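Local atomic coordinates of spindle pole body component (Chaetomium thermophilum, PDB entry 6L82), a protein that probably binds gamma-tubulin and microtubule minus ends as the GCP5 subunit of the gamma-tubulin ring complex, represented here by its N-terminal region. Residues A[9-20]-A[37-46]. Numbering follows the deposited sequence.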
# COMPACT_ATOMS: atom_id res chain seq x y z
N LEU A 9 18.82 -1.95 -0.73
CA LEU A 9 18.49 -0.56 -1.01
C LEU A 9 18.58 -0.26 -2.51
O LEU A 9 17.69 0.40 -3.06
CB LEU A 9 19.39 0.38 -0.19
CG LEU A 9 18.93 0.63 1.27
CD1 LEU A 9 17.46 0.98 1.36
CD2 LEU A 9 19.22 -0.55 2.18
N ALA A 10 19.62 -0.76 -3.19
CA ALA A 10 19.73 -0.55 -4.63
C ALA A 10 18.48 -1.04 -5.37
O ALA A 10 18.09 -0.45 -6.38
CB ALA A 10 20.96 -1.27 -5.18
N GLN A 11 17.87 -2.11 -4.87
CA GLN A 11 16.71 -2.74 -5.50
C GLN A 11 15.43 -1.97 -5.25
O GLN A 11 14.48 -2.08 -6.03
CB GLN A 11 16.60 -4.17 -4.99
CG GLN A 11 15.28 -4.85 -5.09
CD GLN A 11 15.32 -6.20 -4.41
OE1 GLN A 11 14.29 -6.82 -4.16
NE2 GLN A 11 16.53 -6.68 -4.12
N LEU A 12 15.38 -1.19 -4.18
CA LEU A 12 14.19 -0.44 -3.83
C LEU A 12 14.22 0.98 -4.39
O LEU A 12 13.19 1.67 -4.37
CB LEU A 12 14.04 -0.39 -2.31
CG LEU A 12 13.11 -1.39 -1.61
CD1 LEU A 12 13.40 -2.82 -2.01
CD2 LEU A 12 13.23 -1.21 -0.09
N GLY A 13 15.38 1.40 -4.91
CA GLY A 13 15.58 2.80 -5.26
C GLY A 13 14.58 3.32 -6.27
O GLY A 13 13.93 4.34 -6.05
N ALA A 14 14.44 2.61 -7.40
CA ALA A 14 13.49 3.04 -8.42
C ALA A 14 12.06 3.00 -7.92
O ALA A 14 11.23 3.84 -8.31
CB ALA A 14 13.64 2.18 -9.68
N LEU A 15 11.73 2.01 -7.10
CA LEU A 15 10.38 1.90 -6.56
C LEU A 15 10.10 2.97 -5.51
O LEU A 15 8.97 3.47 -5.41
CB LEU A 15 10.15 0.50 -5.98
CG LEU A 15 10.14 -0.69 -6.94
CD1 LEU A 15 10.36 -1.99 -6.20
CD2 LEU A 15 8.83 -0.74 -7.78
N ALA A 16 11.10 3.32 -4.69
CA ALA A 16 10.90 4.42 -3.74
C ALA A 16 10.59 5.71 -4.48
O ALA A 16 9.68 6.45 -4.09
CB ALA A 16 12.14 4.61 -2.85
N ASP A 17 11.32 5.97 -5.56
CA ASP A 17 11.02 7.06 -6.48
C ASP A 17 9.58 7.01 -6.98
O ASP A 17 8.91 8.05 -7.08
CB ASP A 17 11.96 7.03 -7.70
CG ASP A 17 13.37 7.52 -7.40
OD1 ASP A 17 14.33 6.84 -7.81
OD2 ASP A 17 13.51 8.63 -6.85
N ASP A 18 9.12 5.83 -7.42
CA ASP A 18 7.74 5.70 -7.89
C ASP A 18 6.77 6.06 -6.79
O ASP A 18 5.80 6.79 -7.01
CB ASP A 18 7.45 4.28 -8.39
CG ASP A 18 8.40 3.82 -9.49
OD1 ASP A 18 9.10 4.67 -10.10
OD2 ASP A 18 8.41 2.60 -9.78
N LEU A 19 7.04 5.57 -5.57
CA LEU A 19 6.11 5.80 -4.47
C LEU A 19 6.00 7.29 -4.20
O LEU A 19 4.90 7.84 -4.10
CB LEU A 19 6.58 5.04 -3.23
CG LEU A 19 5.52 4.67 -2.20
CD1 LEU A 19 4.44 3.78 -2.84
CD2 LEU A 19 6.13 3.98 -0.97
N VAL A 20 7.14 7.97 -4.17
CA VAL A 20 7.13 9.41 -3.95
C VAL A 20 6.39 10.11 -5.08
O VAL A 20 5.45 10.88 -4.86
CB VAL A 20 8.57 9.92 -3.80
CG1 VAL A 20 8.62 11.44 -3.92
CG2 VAL A 20 9.15 9.39 -2.48
N CYS A 37 12.07 12.89 0.50
CA CYS A 37 11.03 11.87 0.60
C CYS A 37 11.57 10.49 0.24
O CYS A 37 11.23 9.48 0.88
CB CYS A 37 9.86 12.23 -0.32
SG CYS A 37 8.92 13.71 0.15
N ARG A 38 12.42 10.43 -0.77
CA ARG A 38 12.93 9.14 -1.20
C ARG A 38 13.89 8.56 -0.18
O ARG A 38 13.87 7.35 0.10
CB ARG A 38 13.60 9.30 -2.54
CG ARG A 38 14.61 8.36 -2.74
CD ARG A 38 14.56 7.94 -4.14
NE ARG A 38 15.38 6.95 -4.49
CZ ARG A 38 16.54 7.13 -4.80
NH1 ARG A 38 17.02 8.26 -4.76
NH2 ARG A 38 17.25 6.19 -5.14
N ASP A 39 14.79 9.38 0.35
CA ASP A 39 15.65 8.92 1.43
C ASP A 39 14.82 8.46 2.62
O ASP A 39 15.13 7.44 3.24
CB ASP A 39 16.62 10.04 1.82
CG ASP A 39 17.33 9.77 3.11
OD1 ASP A 39 18.31 9.00 3.08
OD2 ASP A 39 16.89 10.30 4.16
N PHE A 40 13.75 9.20 2.95
CA PHE A 40 12.86 8.77 4.02
C PHE A 40 12.27 7.39 3.75
O PHE A 40 12.11 6.59 4.68
CB PHE A 40 11.73 9.78 4.23
CG PHE A 40 10.51 9.19 4.89
CD1 PHE A 40 10.53 8.85 6.23
CD2 PHE A 40 9.36 8.95 4.17
CE1 PHE A 40 9.43 8.30 6.83
CE2 PHE A 40 8.26 8.42 4.78
CZ PHE A 40 8.30 8.08 6.11
N VAL A 41 11.93 7.10 2.49
CA VAL A 41 11.27 5.82 2.22
C VAL A 41 12.25 4.67 2.39
O VAL A 41 11.92 3.63 2.99
CB VAL A 41 10.64 5.80 0.81
CG1 VAL A 41 10.13 4.40 0.53
CG2 VAL A 41 9.53 6.80 0.70
N LEU A 42 13.46 4.82 1.87
CA LEU A 42 14.46 3.77 1.98
C LEU A 42 14.89 3.55 3.42
O LEU A 42 15.13 2.41 3.84
CB LEU A 42 15.66 4.11 1.11
CG LEU A 42 15.34 4.10 -0.38
CD1 LEU A 42 16.39 4.89 -1.12
CD2 LEU A 42 15.30 2.68 -0.84
N ARG A 43 15.00 4.64 4.18
CA ARG A 43 15.37 4.52 5.59
C ARG A 43 14.29 3.81 6.40
O ARG A 43 14.60 2.94 7.23
CB ARG A 43 15.67 5.90 6.16
CG ARG A 43 16.91 5.95 7.03
CD ARG A 43 16.90 7.19 7.92
NE ARG A 43 17.21 8.39 7.17
CZ ARG A 43 17.55 9.55 7.74
NH1 ARG A 43 17.61 9.65 9.06
NH2 ARG A 43 17.83 10.61 6.99
N SER A 44 13.01 4.14 6.17
CA SER A 44 11.95 3.53 6.97
C SER A 44 11.84 2.03 6.73
O SER A 44 11.53 1.28 7.66
CB SER A 44 10.60 4.19 6.68
OG SER A 44 10.73 5.60 6.74
N LEU A 45 12.09 1.56 5.51
CA LEU A 45 11.92 0.15 5.18
C LEU A 45 13.20 -0.68 5.31
O LEU A 45 13.13 -1.90 5.17
CB LEU A 45 11.38 0.00 3.76
CG LEU A 45 10.22 0.91 3.34
CD1 LEU A 45 10.01 0.76 1.84
CD2 LEU A 45 8.95 0.55 4.09
N ARG A 46 14.34 -0.05 5.57
CA ARG A 46 15.65 -0.71 5.56
C ARG A 46 15.67 -2.03 6.33
O ARG A 46 15.97 -3.08 5.77
CB ARG A 46 16.72 0.23 6.12
CG ARG A 46 17.83 0.58 5.14
CD ARG A 46 18.49 1.92 5.47
NE ARG A 46 19.00 1.99 6.83
CZ ARG A 46 19.65 3.04 7.34
NH1 ARG A 46 19.87 4.11 6.59
NH2 ARG A 46 20.08 3.01 8.59
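Gly13 O takes two N-H groups, the helical bond from Asp17 N at 3.1 Å and a weak one from Arg38 NE at 3.4 Å, which reaches it across the contact with an N-H...O angle of 141°. Asp17 adds its charge: its OD1 lies over one face of the Arg38 guanidinium, off-centre toward the rim, the carboxylate and guanidinium planes 25° apart, and OD2 comes to 3.4 Å from Arg38 NE, well out of the plane. This salt bridge is purely electrostatic, since no N-H points at the oxygen. Arg38 gets there by setting CG anti to its own N and bending at chi2, which carries the guanidinium along the helix 9-20 backbone until Gly13 CA sits at its edge. An alanine in place of Arg38 would probably leave the Asp17 carboxylate without its opposite charge in this contact and Gly13 O without its weak second donor. Beside this polar group, Leu42 is a knob in a hole formed by Leu9, Leu12, Gly13 and Ala16; its CD2 touches Leu9 CD1 at 3.5 Å and Leu12 CB at 3.6 Å. The small Ala16 side chain, where the backbones come close, puts CB 3.9 Å from Val41 CG1. Farther along, Val20 CG2 packs on Cys37 CB at 3.6 Å. Helix 5-23 packs across helix 31-45 at 123°, the axes of the two short segments 9.0 Å apart; a chain of another protein packs against both helices, touching Asp18 and Gln11 on one and Phe40 and Ser44 on the other.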